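Long-range contacts in salmonella typhimurium DB7155 bacteriophage DET7 tailspike (Bacteriophage, PDB 2V5I), which probably binds and hydrolyses the O-antigen of its Salmonella host as a trimeric beta-helical tailspike, the receptor-binding protein of the phage: residues G200-E205 against S228-L233; F258-G263 against L275-S280; A176-R181 against D192-G197. All blocks are in the same frame, centred on the assembly; numbering follows the deposited sequence.

Interaction 1. Residues G200-E205 against S228-L233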
loop_
_atom_site.group_PDB
_atom_site.type_symbol
_atom_site.label_atom_id
_atom_site.label_comp_id
_atom_site.label_asym_id
_atom_site.label_seq_id
_atom_site.Cartn_x
_atom_site.Cartn_y
_atom_site.Cartn_z
ATOM N N GLY A 200 -21.840 17.342 -11.723
ATOM C CA GLY A 200 -20.842 16.769 -10.844
ATOM C C GLY A 200 -21.200 16.980 -9.384
ATOM O O GLY A 200 -21.828 17.994 -9.023
ATOM N N ILE A 201 -20.859 16.024 -8.542
ATOM C CA ILE A 201 -21.296 16.114 -7.146
ATOM C C ILE A 201 -20.566 17.191 -6.389
ATOM O O ILE A 201 -21.194 17.980 -5.695
ATOM C CB ILE A 201 -21.353 14.752 -6.439
ATOM C CG1 ILE A 201 -22.152 13.763 -7.286
ATOM C CG2 ILE A 201 -21.957 14.911 -5.043
ATOM C CD1 ILE A 201 -22.333 12.388 -6.754
ATOM N N ILE A 202 -19.220 17.143 -6.430
ATOM C CA ILE A 202 -18.397 18.206 -5.862
ATOM C C ILE A 202 -17.496 18.744 -6.967
ATOM O O ILE A 202 -16.793 17.970 -7.577
ATOM C CB ILE A 202 -17.533 17.677 -4.694
ATOM C CG1 ILE A 202 -18.439 16.975 -3.633
ATOM C CG2 ILE A 202 -16.706 18.818 -4.089
ATOM C CD1 ILE A 202 -17.725 16.074 -2.630
ATOM N N THR A 203 -17.532 20.060 -7.189
ATOM C CA THR A 203 -16.791 20.676 -8.280
ATOM C C THR A 203 -16.069 21.931 -7.794
ATOM O O THR A 203 -16.642 22.741 -7.090
ATOM C CB THR A 203 -17.798 21.146 -9.387
ATOM O OG1 THR A 203 -18.535 20.033 -9.877
ATOM C CG2 THR A 203 -17.071 21.849 -10.525
ATOM N N PHE A 204 -14.777 22.012 -8.094
ATOM C CA PHE A 204 -14.029 23.249 -7.941
ATOM C C PHE A 204 -13.750 23.794 -9.332
ATOM O O PHE A 204 -12.939 23.222 -10.068
ATOM C CB PHE A 204 -12.703 22.932 -7.204
ATOM C CG PHE A 204 -12.883 22.547 -5.784
ATOM C CD1 PHE A 204 -13.194 23.470 -4.846
ATOM C CD2 PHE A 204 -12.824 21.179 -5.386
ATOM C CE1 PHE A 204 -13.378 23.081 -3.465
ATOM C CE2 PHE A 204 -12.985 20.851 -4.041
ATOM C CZ PHE A 204 -13.305 21.777 -3.130
ATOM N N GLU A 205 -14.406 24.918 -9.655
ATOM C CA GLU A 205 -14.350 25.527 -10.967
ATOM C C GLU A 205 -13.586 26.862 -10.834
ATOM O O GLU A 205 -14.044 27.779 -10.141
ATOM C CB GLU A 205 -15.782 25.782 -11.416
ATOM C CG GLU A 205 -15.875 26.463 -12.761
ATOM C CD GLU A 205 -15.940 28.001 -12.636
ATOM O OE1 GLU A 205 -16.967 28.576 -12.144
ATOM O OE2 GLU A 205 -14.973 28.683 -13.047
ATOM N N SER A 228 -19.502 13.362 -12.814
ATOM C CA SER A 228 -18.423 12.791 -12.023
ATOM C C SER A 228 -18.574 13.115 -10.548
ATOM O O SER A 228 -19.205 14.117 -10.190
ATOM C CB SER A 228 -17.070 13.198 -12.600
ATOM O OG SER A 228 -16.909 12.651 -13.897
ATOM N N GLY A 229 -18.050 12.235 -9.703
ATOM C CA GLY A 229 -18.181 12.410 -8.277
ATOM C C GLY A 229 -17.537 13.685 -7.791
ATOM O O GLY A 229 -18.106 14.500 -7.080
ATOM N N VAL A 230 -16.233 13.784 -8.091
ATOM C CA VAL A 230 -15.445 14.974 -7.803
ATOM C C VAL A 230 -14.777 15.443 -9.080
ATOM O O VAL A 230 -14.203 14.651 -9.812
ATOM C CB VAL A 230 -14.300 14.707 -6.736
ATOM C CG1 VAL A 230 -13.510 15.987 -6.427
ATOM C CG2 VAL A 230 -14.859 14.122 -5.462
ATOM N N GLN A 231 -14.858 16.734 -9.366
ATOM C CA GLN A 231 -14.196 17.249 -10.546
ATOM C C GLN A 231 -13.540 18.598 -10.335
ATOM O O GLN A 231 -13.997 19.384 -9.536
ATOM C CB GLN A 231 -15.158 17.344 -11.721
ATOM C CG GLN A 231 -16.255 18.278 -11.555
ATOM C CD GLN A 231 -17.427 18.040 -12.596
ATOM O OE1 GLN A 231 -17.356 17.168 -13.469
ATOM N NE2 GLN A 231 -18.466 18.844 -12.498
ATOM N N PHE A 232 -12.396 18.792 -11.035
ATOM C CA PHE A 232 -11.636 20.056 -10.980
ATOM C C PHE A 232 -11.544 20.680 -12.348
ATOM O O PHE A 232 -11.361 19.958 -13.321
ATOM C CB PHE A 232 -10.175 19.721 -10.498
ATOM C CG PHE A 232 -10.115 19.226 -9.096
ATOM C CD1 PHE A 232 -10.297 17.862 -8.836
ATOM C CD2 PHE A 232 -9.905 20.078 -8.070
ATOM C CE1 PHE A 232 -10.271 17.391 -7.543
ATOM C CE2 PHE A 232 -9.870 19.594 -6.714
ATOM C CZ PHE A 232 -10.039 18.224 -6.523
ATOM N N LEU A 233 -11.596 22.022 -12.376
ATOM C CA LEU A 233 -11.399 22.824 -13.605
ATOM C C LEU A 233 -10.399 23.943 -13.302
ATOM O O LEU A 233 -10.605 24.739 -12.406
ATOM C CB LEU A 233 -12.714 23.452 -14.128
ATOM C CG LEU A 233 -13.812 22.510 -14.561
ATOM C CD1 LEU A 233 -14.667 22.082 -13.409
ATOM C CD2 LEU A 233 -14.677 23.211 -15.593
HETATM O O HOH W 1 -21.041 19.575 -13.564
#
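Phe204 and Phe232 leave their parallel strands on the same face and point the same way. Their planes are only 22° apart, yet the rings are slid so far that they barely overlap; CD2 of Phe204 meets CE2 of Phe232 at 3.6 Å. Ile202 and Val230 form the next rung on this face, more loosely matched, with Val217 of strand 216-218 packed against both. This is the buried apolar side, in close touch only at those two ring carbons. Phe180 stacks on the far side of Phe204, so three phenylalanines follow one another on adjacent strands. Such stacks of like side chains on successive coils are common in right-handed parallel beta-helices, the fold of the P22 tailspike family, where strands 202-205 and 230-233 hold equivalent places. Between them the backbones are stitched by bonds such as Gln231 N to Ile202 O at 2.9 Å and Leu233 N to Phe204 O at 2.9 Å. The opposite face, bearing Thr203, Gln231, Glu205 and Leu233, is more polar, and the tight packing lies here, around Gly200, Thr203 and Gln231. CG of Gln231 sits between its own backbone N and carbonyl carbon (chi1 64°), and the chain then runs extended, carrying NE2 to OG1 of Thr203 at 2.9 Å; that oxygen lies 18° out of the amide plane. The same NE2 donates to a water at 2.9 Å, which also accepts from Gly200 N. CA of Gly200 lies over a face of this amide, 3.6 Å from NE2 of Gln231. Farther along, CD1 of Leu233 rests on CG2 of Thr203 at 3.8 Å. The loose end is Glu205, alone in being partly exposed, which turns its carboxylate to Arg181 and to the backbone N of Leu207.

Interaction 2. Residues F258-G263 against L275-S280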
loop_
_atom_site.group_PDB
_atom_site.type_symbol
_atom_site.label_atom_id
_atom_site.label_comp_id
_atom_site.label_asym_id
_atom_site.label_seq_id
_atom_site.Cartn_x
_atom_site.Cartn_y
_atom_site.Cartn_z
ATOM N N PHE A 258 -13.675 10.290 -10.171
ATOM C CA PHE A 258 -12.859 11.434 -9.968
ATOM C C PHE A 258 -12.267 11.896 -11.298
ATOM O O PHE A 258 -11.738 11.082 -12.035
ATOM C CB PHE A 258 -11.688 11.031 -9.040
ATOM C CG PHE A 258 -12.150 10.433 -7.726
ATOM C CD1 PHE A 258 -12.573 11.214 -6.676
ATOM C CD2 PHE A 258 -12.272 9.022 -7.580
ATOM C CE1 PHE A 258 -13.045 10.651 -5.485
ATOM C CE2 PHE A 258 -12.738 8.447 -6.360
ATOM C CZ PHE A 258 -13.154 9.252 -5.354
ATOM N N LYS A 259 -12.402 13.188 -11.558
ATOM C CA LYS A 259 -12.098 13.723 -12.911
ATOM C C LYS A 259 -11.346 15.039 -12.878
ATOM O O LYS A 259 -11.778 15.976 -12.206
ATOM C CB LYS A 259 -13.406 13.885 -13.679
ATOM C CG LYS A 259 -13.321 14.460 -15.121
ATOM C CD LYS A 259 -14.694 14.868 -15.611
ATOM C CE LYS A 259 -14.670 15.435 -16.997
ATOM N NZ LYS A 259 -16.110 15.643 -17.436
ATOM N N THR A 260 -10.236 15.066 -13.626
ATOM C CA THR A 260 -9.620 16.324 -14.007
ATOM C C THR A 260 -10.120 16.700 -15.409
ATOM O O THR A 260 -9.910 15.955 -16.359
ATOM C CB THR A 260 -8.058 16.177 -14.012
ATOM O OG1 THR A 260 -7.642 15.090 -14.809
ATOM C CG2 THR A 260 -7.542 15.936 -12.609
ATOM N N TYR A 261 -10.768 17.866 -15.506
ATOM C CA TYR A 261 -11.357 18.207 -16.821
ATOM C C TYR A 261 -10.321 18.292 -17.883
ATOM O O TYR A 261 -9.157 18.715 -17.636
ATOM C CB TYR A 261 -12.067 19.572 -16.790
ATOM C CG TYR A 261 -13.539 19.487 -16.788
ATOM C CD1 TYR A 261 -14.190 19.135 -15.629
ATOM C CD2 TYR A 261 -14.267 19.800 -17.902
ATOM C CE1 TYR A 261 -15.548 19.079 -15.572
ATOM C CE2 TYR A 261 -15.668 19.743 -17.873
ATOM C CZ TYR A 261 -16.284 19.382 -16.706
ATOM O OH TYR A 261 -17.664 19.308 -16.595
ATOM N N GLN A 262 -10.727 17.901 -19.100
ATOM C CA GLN A 262 -9.890 17.941 -20.266
ATOM C C GLN A 262 -10.309 19.075 -21.177
ATOM O O GLN A 262 -11.505 19.393 -21.296
ATOM C CB GLN A 262 -9.967 16.640 -21.064
ATOM C CG GLN A 262 -9.221 15.544 -20.404
ATOM C CD GLN A 262 -10.040 14.401 -20.000
ATOM O OE1 GLN A 262 -10.720 13.825 -20.833
ATOM N NE2 GLN A 262 -9.965 14.008 -18.699
ATOM N N GLY A 263 -9.342 19.662 -21.842
ATOM C CA GLY A 263 -9.600 20.656 -22.874
ATOM C C GLY A 263 -9.997 22.026 -22.367
ATOM O O GLY A 263 -9.595 22.468 -21.284
ATOM N N LEU A 275 -2.113 17.904 -8.693
ATOM C CA LEU A 275 -3.153 17.583 -7.703
ATOM C C LEU A 275 -2.851 16.198 -7.119
ATOM O O LEU A 275 -2.168 15.393 -7.758
ATOM C CB LEU A 275 -4.576 17.567 -8.338
ATOM C CG LEU A 275 -5.015 18.966 -8.864
ATOM C CD1 LEU A 275 -6.415 18.747 -9.438
ATOM C CD2 LEU A 275 -5.024 20.006 -7.773
ATOM N N GLN A 276 -3.308 15.961 -5.891
ATOM C CA GLN A 276 -3.257 14.615 -5.294
ATOM C C GLN A 276 -4.465 13.773 -5.572
ATOM O O GLN A 276 -5.601 14.274 -5.549
ATOM C CB GLN A 276 -3.167 14.786 -3.770
ATOM C CG GLN A 276 -1.913 15.493 -3.296
ATOM C CD GLN A 276 -1.917 15.574 -1.804
ATOM O OE1 GLN A 276 -1.873 14.512 -1.163
ATOM N NE2 GLN A 276 -2.019 16.782 -1.231
ATOM N N PHE A 277 -4.247 12.471 -5.785
ATOM C CA PHE A 277 -5.314 11.481 -5.853
ATOM C C PHE A 277 -4.795 10.301 -5.049
ATOM O O PHE A 277 -3.949 9.531 -5.552
ATOM C CB PHE A 277 -5.666 11.112 -7.294
ATOM C CG PHE A 277 -6.238 12.258 -8.036
ATOM C CD1 PHE A 277 -7.586 12.524 -7.949
ATOM C CD2 PHE A 277 -5.422 13.106 -8.803
ATOM C CE1 PHE A 277 -8.108 13.666 -8.601
ATOM C CE2 PHE A 277 -5.955 14.228 -9.399
ATOM C CZ PHE A 277 -7.287 14.499 -9.280
ATOM N N ARG A 278 -5.145 10.279 -3.740
ATOM C CA ARG A 278 -4.523 9.330 -2.806
ATOM C C ARG A 278 -5.532 8.721 -1.839
ATOM O O ARG A 278 -6.509 9.348 -1.454
ATOM C CB ARG A 278 -3.410 9.989 -1.960
ATOM C CG ARG A 278 -2.250 10.553 -2.752
ATOM C CD ARG A 278 -1.047 10.835 -1.844
ATOM N NE ARG A 278 -1.384 11.849 -0.857
ATOM C CZ ARG A 278 -1.548 11.673 0.462
ATOM N NH1 ARG A 278 -1.389 10.475 1.035
ATOM N NH2 ARG A 278 -1.913 12.696 1.239
ATOM N N ASP A 279 -5.315 7.449 -1.513
ATOM C CA ASP A 279 -6.101 6.760 -0.497
ATOM C C ASP A 279 -7.606 6.787 -0.817
ATOM O O ASP A 279 -8.440 6.846 0.080
ATOM C CB ASP A 279 -5.849 7.370 0.897
ATOM C CG ASP A 279 -4.394 7.387 1.355
ATOM O OD1 ASP A 279 -3.497 6.711 0.803
ATOM O OD2 ASP A 279 -4.167 8.103 2.384
ATOM N N SER A 280 -7.935 6.692 -2.108
ATOM C CA SER A 280 -9.325 6.872 -2.565
ATOM C C SER A 280 -9.806 5.682 -3.399
ATOM O O SER A 280 -9.030 4.857 -3.841
ATOM C CB SER A 280 -9.477 8.170 -3.327
ATOM O OG SER A 280 -9.190 9.280 -2.506
#
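The ring of Phe277 meets Thr260 and Phe258 obliquely, presenting its outer carbons to both. CG2 of Thr260 approaches CZ of Phe277 at 3.6 Å, and CB of Phe258 stands 4.5 Å from CE1 of Phe277. The ring of Phe258 has CZ 4.3 Å from CB of Ser280, again obliquely, while Phe290 of the neighbouring strand 290-291 stacks on it. Two other flat groups are engaged within their own segments: CE of Lys259 lies 3.9 Å above the centre of one face of the Tyr261 ring, and the Arg278 guanidinium meets Gln276 at its edge, NE and NH2 both bonding OE1 in plane. Phe277 points toward strand 258-260, with CG anti to its carbonyl carbon (chi1 -65°). The CA atoms of Phe258 and Phe277 are 8.6 Å apart, so this is packing across the interior of the beta-helix, between strands on different faces of the coil. Polar groups find partners away from the interface: OG1 of Thr260 bonds to the carbonyl of Gly293, and OG of Ser280 to O of Arg278 in its own segment. Gln276 and Arg278 pack against a second subunit. Cohesion here therefore rests on apolar burial and shape, with no polar bond across the contact.

Interaction 3. Residues A176-R181 against D192-G197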
loop_
_atom_site.group_PDB
_atom_site.type_symbol
_atom_site.label_atom_id
_atom_site.label_comp_id
_atom_site.label_asym_id
_atom_site.label_seq_id
_atom_site.Cartn_x
_atom_site.Cartn_y
_atom_site.Cartn_z
ATOM N N ALA A 176 -28.152 16.254 -5.447
ATOM C CA ALA A 176 -27.443 17.411 -4.927
ATOM C C ALA A 176 -26.145 17.685 -5.669
ATOM O O ALA A 176 -25.580 16.797 -6.291
ATOM C CB ALA A 176 -27.111 17.182 -3.443
ATOM N N ALA A 177 -25.742 18.957 -5.649
ATOM C CA ALA A 177 -24.389 19.359 -6.071
ATOM C C ALA A 177 -23.808 20.424 -5.152
ATOM O O ALA A 177 -24.512 21.257 -4.666
ATOM C CB ALA A 177 -24.410 19.870 -7.468
ATOM N N TYR A 178 -22.475 20.359 -4.935
ATOM C CA TYR A 178 -21.755 21.361 -4.236
ATOM C C TYR A 178 -20.731 21.928 -5.204
ATOM O O TYR A 178 -19.938 21.199 -5.781
ATOM C CB TYR A 178 -21.067 20.724 -3.010
ATOM C CG TYR A 178 -22.083 20.326 -1.959
ATOM C CD1 TYR A 178 -22.717 19.057 -1.989
ATOM C CD2 TYR A 178 -22.444 21.216 -0.943
ATOM C CE1 TYR A 178 -23.691 18.738 -1.038
ATOM C CE2 TYR A 178 -23.418 20.893 0.000
ATOM C CZ TYR A 178 -24.006 19.643 -0.041
ATOM O OH TYR A 178 -24.950 19.381 0.942
ATOM N N LEU A 179 -20.789 23.241 -5.429
ATOM C CA LEU A 179 -20.021 23.886 -6.488
ATOM C C LEU A 179 -19.302 25.063 -5.884
ATOM O O LEU A 179 -19.923 25.875 -5.220
ATOM C CB LEU A 179 -20.979 24.373 -7.579
ATOM C CG LEU A 179 -20.400 25.310 -8.635
ATOM C CD1 LEU A 179 -19.245 24.667 -9.373
ATOM C CD2 LEU A 179 -21.503 25.692 -9.560
ATOM N N PHE A 180 -17.977 25.117 -6.045
ATOM C CA PHE A 180 -17.165 26.239 -5.616
ATOM C C PHE A 180 -16.665 26.943 -6.869
ATOM O O PHE A 180 -15.903 26.343 -7.649
ATOM C CB PHE A 180 -15.976 25.722 -4.810
ATOM C CG PHE A 180 -16.352 25.193 -3.443
ATOM C CD1 PHE A 180 -16.828 23.886 -3.306
ATOM C CD2 PHE A 180 -16.184 25.963 -2.338
ATOM C CE1 PHE A 180 -17.199 23.425 -2.042
ATOM C CE2 PHE A 180 -16.472 25.501 -1.102
ATOM C CZ PHE A 180 -16.956 24.236 -0.952
ATOM N N ARG A 181 -16.992 28.236 -7.035
ATOM C CA ARG A 181 -16.597 28.987 -8.220
ATOM C C ARG A 181 -15.557 30.027 -7.784
ATOM O O ARG A 181 -15.818 30.822 -6.858
ATOM C CB ARG A 181 -17.794 29.756 -8.779
ATOM C CG ARG A 181 -18.860 28.926 -9.416
ATOM C CD ARG A 181 -19.872 29.885 -9.980
ATOM N NE ARG A 181 -21.066 29.231 -10.500
ATOM C CZ ARG A 181 -21.139 28.710 -11.724
ATOM N NH1 ARG A 181 -20.062 28.689 -12.498
ATOM N NH2 ARG A 181 -22.265 28.142 -12.143
ATOM N N ASP A 192 -21.292 12.649 3.505
ATOM C CA ASP A 192 -22.139 11.612 4.050
ATOM C C ASP A 192 -23.000 10.943 2.985
ATOM O O ASP A 192 -24.239 10.997 3.032
ATOM C CB ASP A 192 -23.034 12.260 5.090
ATOM C CG ASP A 192 -23.795 11.249 5.882
ATOM O OD1 ASP A 192 -23.379 10.056 5.895
ATOM O OD2 ASP A 192 -24.815 11.651 6.518
ATOM N N SER A 193 -22.346 10.320 2.000
ATOM C CA SER A 193 -23.038 9.561 0.936
ATOM C C SER A 193 -24.033 10.445 0.202
ATOM O O SER A 193 -25.239 10.158 0.089
ATOM C CB SER A 193 -23.705 8.285 1.483
ATOM O OG SER A 193 -22.675 7.416 1.942
ATOM N N ILE A 194 -23.528 11.582 -0.251
ATOM C CA ILE A 194 -24.309 12.539 -1.003
ATOM C C ILE A 194 -24.840 11.832 -2.255
ATOM O O ILE A 194 -24.061 11.256 -3.014
ATOM C CB ILE A 194 -23.460 13.722 -1.441
ATOM C CG1 ILE A 194 -22.849 14.468 -0.255
ATOM C CG2 ILE A 194 -24.311 14.717 -2.266
ATOM C CD1 ILE A 194 -21.706 15.434 -0.632
ATOM N N ILE A 195 -26.167 11.863 -2.486
ATOM C CA ILE A 195 -26.696 11.346 -3.717
ATOM C C ILE A 195 -26.696 12.483 -4.746
ATOM O O ILE A 195 -27.410 13.488 -4.605
ATOM C CB ILE A 195 -28.165 10.833 -3.580
ATOM C CG1 ILE A 195 -28.319 9.765 -2.518
ATOM C CG2 ILE A 195 -28.689 10.348 -4.908
ATOM C CD1 ILE A 195 -27.364 8.763 -2.577
ATOM N N GLY A 196 -25.872 12.337 -5.788
ATOM C CA GLY A 196 -25.795 13.328 -6.854
ATOM C C GLY A 196 -27.008 13.523 -7.738
ATOM O O GLY A 196 -27.840 12.663 -7.810
ATOM N N GLY A 197 -27.069 14.694 -8.382
ATOM C CA GLY A 197 -28.044 15.001 -9.418
ATOM C C GLY A 197 -27.406 15.144 -10.785
ATOM O O GLY A 197 -26.436 14.462 -11.121
HETATM O O HOH W 2 -25.522 16.957 -9.097
#
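Ala176 meets strand 187-196 at the end of the segment 192-197, where the start of strand 176-181 in one coil of the beta-helix meets the corner that ends strand 187-196 in the next; the strand axes make an angle of 102°. Backbone bonding is confined to this corner. Ala176 N donates to Ile195 O at 3.0 Å, in the plane of that carbonyl, and Gly197 N returns a weak bond to Ala176 O. A CA-H...O contact from Gly196 to Ala176 O adds to the group, so that a single parallel bridge, Ala176 with Gly196, links strands that otherwise diverge. Apolar contacts fill the inside of the bend. CB of Ala176 lies 3.9 Å from CG2 of Ile194, the branch set anti to the backbone N, while the other branch of Ile194 extends CD1 to the ring of Tyr178. Tyr178 and Ile194 cross obliquely, and the phenol oxygen goes on to the carbonyl of Gly172. Salt bridges lie at the subunit interface: Asp192 pairs with Arg165 and Lys187 of the third subunit. Water completes the polar corner, giving a hydrogen to Ala176 O and accepting one from Gly197 N, each at 2.8 Å.

In the fold
Along the chain the three contacts come in series: interaction 3 closes first, then interaction 1, then interaction 2. Strands 176-181, 202-205, 230-233 and 258-260 are consecutive neighbours in one parallel face of the beta-helix, so the contacts sample successive coils. The centres of interactions 1 and 3 lie about 9 Å apart, as do those of interactions 1 and 2; interactions 2 and 3 are about 17 Å apart and do not touch. Interaction 1 joins coil to coil within that face, whereas interactions 2 and 3 connect it to strands of other faces. Lateral and transverse packing together build the elongated solenoid of the tailspike subunit.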